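Local coordinates for protein D-galactonate dehydratase family member RspA (Pantoea ananatis, PDB 3T6C) that dehydrates D-gluconate to 2-dehydro-3-deoxy-D-gluconate with low activity in vitro, using one magnesium ion per subunit, as a member of the enolase superfamily, at residues Glu242-Pro253 and Leu268-Asn279. Residues are numbered along the deposited sequence; the frame is centred on the assembly and turned at random.
Sequences ELLHDAHERITP and LFFLEDPVAPEN. With MG (magnesium ion), chain C; GCO (D-gluconic acid), chain D; EDO (1,2-ethanediol), chain H.
Asp246 and Glu272 come together with CG of each turned away from its own backbone nitrogen (chi1 -170° and 175°), and the glutamate then runs on extended, so that two carboxylates from adjacent strands lie stacked with their planes 23° apart. They illustrate how the beta/alpha barrel of the enolase superfamily builds a metal site: parallel strands 242-246 and 270-272, joined through helix 253-262 in a beta-alpha-beta unit, each deliver an acid from the strand's C-terminal end. Asp246 OD2 and Glu272 OE2 approach to 3.0 Å, a closeness that the magnesium ion they share probably makes tolerable; Glu298, just past strand 294-296, completes the protein's share of the ligands, and Arg319 also makes a hydrogen bond to Glu272 OE2, probably easing the charge further. Gluconate closes the site by chelating the ion through O1B and O2.

The backbone ladder holds the two strands in register beneath the site. His245 N donates to Phe270 O, and His245 O accepts from Glu272 N at 2.8 Å, while Ala247 N reaches Glu272 O. The pairing outlasts the strands, since Glu249 N bonds to Asp273 O just where a type I' turn, Ala247 to Arg250, swings His248 toward the substrate. His248, probably a proton donor or acceptor in catalysis, holds gluconate O4 with NE2 at 2.9 Å.

Deeper in the barrel, Leu244 lays CD2 over one face of the Phe270 ring, 3.7 Å from its centroid, a CH-pi contact. On the sheet's other face, toward helix 219-237, Leu271 CD1 touches the edge of the His245 imidazole, whose two nitrogens are engaged by Cys176 and Tyr222. A magnesium-bound water donates to both Asp246 OD1, at 2.6 Å, and Asp273 OD2, at 2.7 Å.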
loop_
_atom_site.group_PDB
_atom_site.type_symbol
_atom_site.label_atom_id
_atom_site.label_comp_id
_atom_site.label_asym_id
_atom_site.label_seq_id
_atom_site.Cartn_x
_atom_site.Cartn_y
_atom_site.Cartn_z
ATOM N N GLU A 242 29.474 14.033 19.851
ATOM C CA GLU A 242 28.557 13.043 19.255
ATOM C C GLU A 242 28.842 11.652 19.788
ATOM O O GLU A 242 30.012 11.248 19.836
ATOM C CB GLU A 242 28.754 13.031 17.722
ATOM C CG GLU A 242 28.443 14.416 17.095
ATOM C CD GLU A 242 26.987 14.809 17.234
ATOM O OE1 GLU A 242 26.124 13.901 17.158
ATOM O OE2 GLU A 242 26.664 16.013 17.425
ATOM N N LEU A 243 27.791 10.936 20.187
ATOM C CA LEU A 243 27.960 9.643 20.846
ATOM C C LEU A 243 27.205 8.590 20.027
ATOM O O LEU A 243 26.126 8.845 19.488
ATOM C CB LEU A 243 27.364 9.692 22.258
ATOM C CG LEU A 243 28.068 10.671 23.263
ATOM C CD1 LEU A 243 27.360 10.560 24.638
ATOM C CD2 LEU A 243 29.555 10.455 23.400
ATOM N N LEU A 244 27.791 7.413 19.902
ATOM C CA LEU A 244 27.269 6.326 19.043
ATOM C C LEU A 244 27.158 5.064 19.884
ATOM O O LEU A 244 27.845 4.923 20.895
ATOM C CB LEU A 244 28.255 6.041 17.885
ATOM C CG LEU A 244 28.438 7.120 16.817
ATOM C CD1 LEU A 244 29.188 8.398 17.312
ATOM C CD2 LEU A 244 29.128 6.524 15.642
ATOM N N HIS A 245 26.260 4.146 19.496
ATOM C CA HIS A 245 26.176 2.860 20.195
ATOM C C HIS A 245 25.888 1.765 19.173
ATOM O O HIS A 245 25.108 1.988 18.237
ATOM C CB HIS A 245 25.085 2.850 21.306
ATOM C CG HIS A 245 25.049 1.553 22.062
ATOM N ND1 HIS A 245 26.070 1.156 22.915
ATOM C CD2 HIS A 245 24.172 0.521 22.006
ATOM C CE1 HIS A 245 25.783 -0.058 23.384
ATOM N NE2 HIS A 245 24.650 -0.465 22.843
ATOM N N ASP A 246 26.508 0.598 19.363
ATOM C CA ASP A 246 26.309 -0.539 18.454
ATOM C C ASP A 246 25.566 -1.659 19.186
ATOM O O ASP A 246 26.133 -2.301 20.124
ATOM C CB ASP A 246 27.709 -1.022 18.000
ATOM C CG ASP A 246 27.669 -2.053 16.863
ATOM O OD1 ASP A 246 26.597 -2.615 16.536
ATOM O OD2 ASP A 246 28.757 -2.295 16.266
ATOM N N ALA A 247 24.309 -1.903 18.794
ATOM C CA ALA A 247 23.529 -2.990 19.424
ATOM C C ALA A 247 23.974 -4.350 18.901
ATOM O O ALA A 247 23.707 -5.347 19.541
ATOM C CB ALA A 247 22.077 -2.780 19.130
ATOM N N HIS A 248 24.625 -4.374 17.729
ATOM C CA HIS A 248 25.292 -5.596 17.209
ATOM C C HIS A 248 24.387 -6.816 17.194
ATOM O O HIS A 248 24.774 -7.914 17.606
ATOM C CB HIS A 248 26.567 -5.882 18.006
ATOM C CG HIS A 248 27.663 -6.545 17.211
ATOM N ND1 HIS A 248 27.641 -7.885 16.878
ATOM C CD2 HIS A 248 28.835 -6.058 16.737
ATOM C CE1 HIS A 248 28.751 -8.197 16.221
ATOM N NE2 HIS A 248 29.493 -7.104 16.118
ATOM N N GLU A 249 23.144 -6.581 16.746
ATOM C CA GLU A 249 22.084 -7.619 16.573
ATOM C C GLU A 249 21.835 -8.485 17.834
ATOM O O GLU A 249 21.333 -9.598 17.698
ATOM C CB GLU A 249 22.333 -8.527 15.323
ATOM C CG GLU A 249 23.663 -9.368 15.336
ATOM C CD GLU A 249 23.887 -10.274 14.093
ATOM O OE1 GLU A 249 23.047 -10.246 13.164
ATOM O OE2 GLU A 249 24.894 -11.045 14.102
ATOM N N ARG A 250 22.110 -7.942 19.031
ATOM C CA ARG A 250 22.114 -8.771 20.242
ATOM C C ARG A 250 20.786 -8.842 20.966
ATOM O O ARG A 250 20.711 -9.441 22.038
ATOM C CB ARG A 250 23.188 -8.267 21.217
ATOM C CG ARG A 250 24.592 -8.556 20.762
ATOM C CD ARG A 250 24.887 -10.031 20.873
ATOM N NE ARG A 250 26.279 -10.392 20.517
ATOM C CZ ARG A 250 27.125 -11.051 21.300
ATOM N NH1 ARG A 250 26.805 -11.418 22.549
ATOM N NH2 ARG A 250 28.326 -11.373 20.806
ATOM N N ILE A 251 19.722 -8.244 20.427
ATOM C CA ILE A 251 18.431 -8.227 21.126
ATOM C C ILE A 251 17.298 -8.500 20.125
ATOM O O ILE A 251 17.520 -8.448 18.897
ATOM C CB ILE A 251 18.166 -6.872 21.848
ATOM C CG1 ILE A 251 18.224 -5.721 20.846
ATOM C CG2 ILE A 251 19.259 -6.622 22.940
ATOM C CD1 ILE A 251 18.216 -4.325 21.540
ATOM N N THR A 252 16.115 -8.802 20.619
ATOM C CA THR A 252 15.002 -9.035 19.688
ATOM C C THR A 252 14.549 -7.736 19.023
ATOM O O THR A 252 14.773 -6.647 19.579
ATOM C CB THR A 252 13.755 -9.599 20.406
ATOM O OG1 THR A 252 13.270 -8.654 21.355
ATOM C CG2 THR A 252 14.060 -10.974 21.073
ATOM N N PRO A 253 13.891 -7.813 17.853
ATOM C CA PRO A 253 13.550 -6.548 17.183
ATOM C C PRO A 253 12.673 -5.603 18.016
ATOM O O PRO A 253 12.931 -4.387 18.052
ATOM C CB PRO A 253 12.848 -7.016 15.885
ATOM C CG PRO A 253 13.522 -8.397 15.566
ATOM C CD PRO A 253 13.710 -9.007 16.984
ATOM N N LEU A 268 21.698 10.362 20.126
ATOM C CA LEU A 268 22.855 9.663 19.594
ATOM C C LEU A 268 23.064 10.028 18.132
ATOM O O LEU A 268 22.093 10.253 17.379
ATOM C CB LEU A 268 22.668 8.142 19.695
ATOM C CG LEU A 268 23.139 7.574 21.056
ATOM C CD1 LEU A 268 22.369 8.139 22.242
ATOM C CD2 LEU A 268 22.983 6.078 21.009
ATOM N N PHE A 269 24.330 10.029 17.708
ATOM C CA PHE A 269 24.643 10.251 16.309
ATOM C C PHE A 269 24.065 9.085 15.488
ATOM O O PHE A 269 23.467 9.305 14.416
ATOM C CB PHE A 269 26.175 10.400 16.126
ATOM C CG PHE A 269 26.588 10.662 14.717
ATOM C CD1 PHE A 269 26.565 11.949 14.218
ATOM C CD2 PHE A 269 27.097 9.630 13.925
ATOM C CE1 PHE A 269 26.966 12.235 12.903
ATOM C CE2 PHE A 269 27.486 9.920 12.582
ATOM C CZ PHE A 269 27.406 11.213 12.098
ATOM N N PHE A 270 24.271 7.862 15.962
ATOM C CA PHE A 270 23.469 6.747 15.465
ATOM C C PHE A 270 23.444 5.589 16.441
ATOM O O PHE A 270 24.339 5.482 17.276
ATOM C CB PHE A 270 23.819 6.330 14.016
ATOM C CG PHE A 270 25.226 5.729 13.762
ATOM C CD1 PHE A 270 25.720 4.604 14.410
ATOM C CD2 PHE A 270 26.022 6.276 12.741
ATOM C CE1 PHE A 270 26.975 4.008 14.074
ATOM C CE2 PHE A 270 27.278 5.702 12.409
ATOM C CZ PHE A 270 27.759 4.578 13.070
ATOM N N LEU A 271 22.410 4.764 16.327
ATOM C CA LEU A 271 22.309 3.420 16.953
ATOM C C LEU A 271 22.532 2.421 15.827
ATOM O O LEU A 271 21.790 2.451 14.804
ATOM C CB LEU A 271 20.926 3.230 17.573
ATOM C CG LEU A 271 20.651 1.831 18.118
ATOM C CD1 LEU A 271 21.643 1.520 19.296
ATOM C CD2 LEU A 271 19.194 1.756 18.561
ATOM N N GLU A 272 23.530 1.561 16.002
ATOM C CA GLU A 272 23.975 0.694 14.902
ATOM C C GLU A 272 23.458 -0.754 15.089
ATOM O O GLU A 272 23.365 -1.293 16.227
ATOM C CB GLU A 272 25.506 0.717 14.842
ATOM C CG GLU A 272 26.172 -0.213 13.831
ATOM C CD GLU A 272 27.659 -0.234 14.066
ATOM O OE1 GLU A 272 28.178 0.712 14.740
ATOM O OE2 GLU A 272 28.324 -1.142 13.507
ATOM N N ASP A 273 23.090 -1.372 13.985
ATOM C CA ASP A 273 22.675 -2.781 13.887
ATOM C C ASP A 273 21.640 -3.174 14.939
ATOM O O ASP A 273 21.803 -4.150 15.680
ATOM C CB ASP A 273 23.887 -3.725 13.918
ATOM C CG ASP A 273 24.749 -3.635 12.620
ATOM O OD1 ASP A 273 24.456 -2.798 11.742
ATOM O OD2 ASP A 273 25.747 -4.411 12.478
ATOM N N PRO A 274 20.542 -2.420 14.985
ATOM C CA PRO A 274 19.489 -2.825 15.930
ATOM C C PRO A 274 18.868 -4.187 15.535
ATOM O O PRO A 274 18.264 -4.838 16.422
ATOM C CB PRO A 274 18.439 -1.708 15.738
ATOM C CG PRO A 274 18.648 -1.245 14.260
ATOM C CD PRO A 274 20.190 -1.189 14.248
ATOM N N VAL A 275 19.002 -4.609 14.266
ATOM C CA VAL A 275 18.496 -5.917 13.833
ATOM C C VAL A 275 19.585 -6.639 13.015
ATOM O O VAL A 275 20.479 -6.016 12.422
ATOM C CB VAL A 275 17.182 -5.877 13.006
ATOM C CG1 VAL A 275 16.056 -5.194 13.819
ATOM C CG2 VAL A 275 17.394 -5.153 11.682
ATOM N N ALA A 276 19.463 -7.960 12.981
ATOM C CA ALA A 276 20.248 -8.817 12.099
ATOM C C ALA A 276 19.793 -8.580 10.649
ATOM O O ALA A 276 18.657 -8.170 10.416
ATOM C CB ALA A 276 19.904 -10.254 12.480
ATOM N N PRO A 277 20.655 -8.895 9.653
ATOM C CA PRO A 277 20.177 -8.794 8.254
ATOM C C PRO A 277 18.940 -9.631 8.010
ATOM O O PRO A 277 18.053 -9.194 7.260
ATOM C CB PRO A 277 21.359 -9.386 7.450
ATOM C CG PRO A 277 22.539 -9.058 8.285
ATOM C CD PRO A 277 22.033 -9.423 9.696
ATOM N N GLU A 278 18.825 -10.781 8.681
ATOM C CA GLU A 278 17.683 -11.645 8.449
ATOM C C GLU A 278 16.377 -11.044 8.991
ATOM O O GLU A 278 15.301 -11.569 8.674
ATOM C CB GLU A 278 17.957 -13.003 9.082
ATOM C CG GLU A 278 19.155 -13.739 8.426
ATOM C CD GLU A 278 20.531 -13.486 9.081
ATOM O OE1 GLU A 278 20.685 -12.538 9.887
ATOM O OE2 GLU A 278 21.442 -14.285 8.781
ATOM N N ASN A 279 16.474 -10.027 9.855
ATOM C CA ASN A 279 15.324 -9.300 10.445
ATOM C C ASN A 279 15.035 -7.920 9.865
ATOM O O ASN A 279 14.422 -7.077 10.558
ATOM C CB ASN A 279 15.344 -9.285 11.964
ATOM C CG ASN A 279 14.983 -10.647 12.578
ATOM O OD1 ASN A 279 14.110 -11.357 12.059
ATOM N ND2 ASN A 279 15.628 -10.993 13.708
HETATM MG MG MG C . 29.195 -2.804 14.335
HETATM C C1 GCO D . 32.114 -2.700 14.277
HETATM C C2 GCO D . 31.825 -4.149 14.153
HETATM C C3 GCO D . 32.991 -5.061 14.482
HETATM C C4 GCO D . 32.693 -6.486 14.062
HETATM C C5 GCO D . 33.951 -7.144 13.550
HETATM C C6 GCO D . 33.740 -8.573 13.082
HETATM O O1A GCO D . 33.287 -2.236 14.168
HETATM O O1B GCO D . 31.126 -1.898 14.346
HETATM O O2 GCO D . 30.586 -4.421 14.753
HETATM O O3 GCO D . 33.198 -4.947 15.841
HETATM O O4 GCO D . 32.196 -7.175 15.194
HETATM O O5 GCO D . 34.439 -6.392 12.502
HETATM O O6 GCO D . 34.898 -9.197 12.564
HETATM C C1 EDO H . 14.224 -13.843 17.907
HETATM O O1 EDO H . 13.939 -15.250 17.560
HETATM C C2 EDO H . 14.428 -12.881 16.715
HETATM O O2 EDO H . 15.286 -13.323 15.595
HETATM O O HOH W 1 27.502 -4.029 14.499
HETATM O O HOH W 2 16.787 -7.204 16.612
#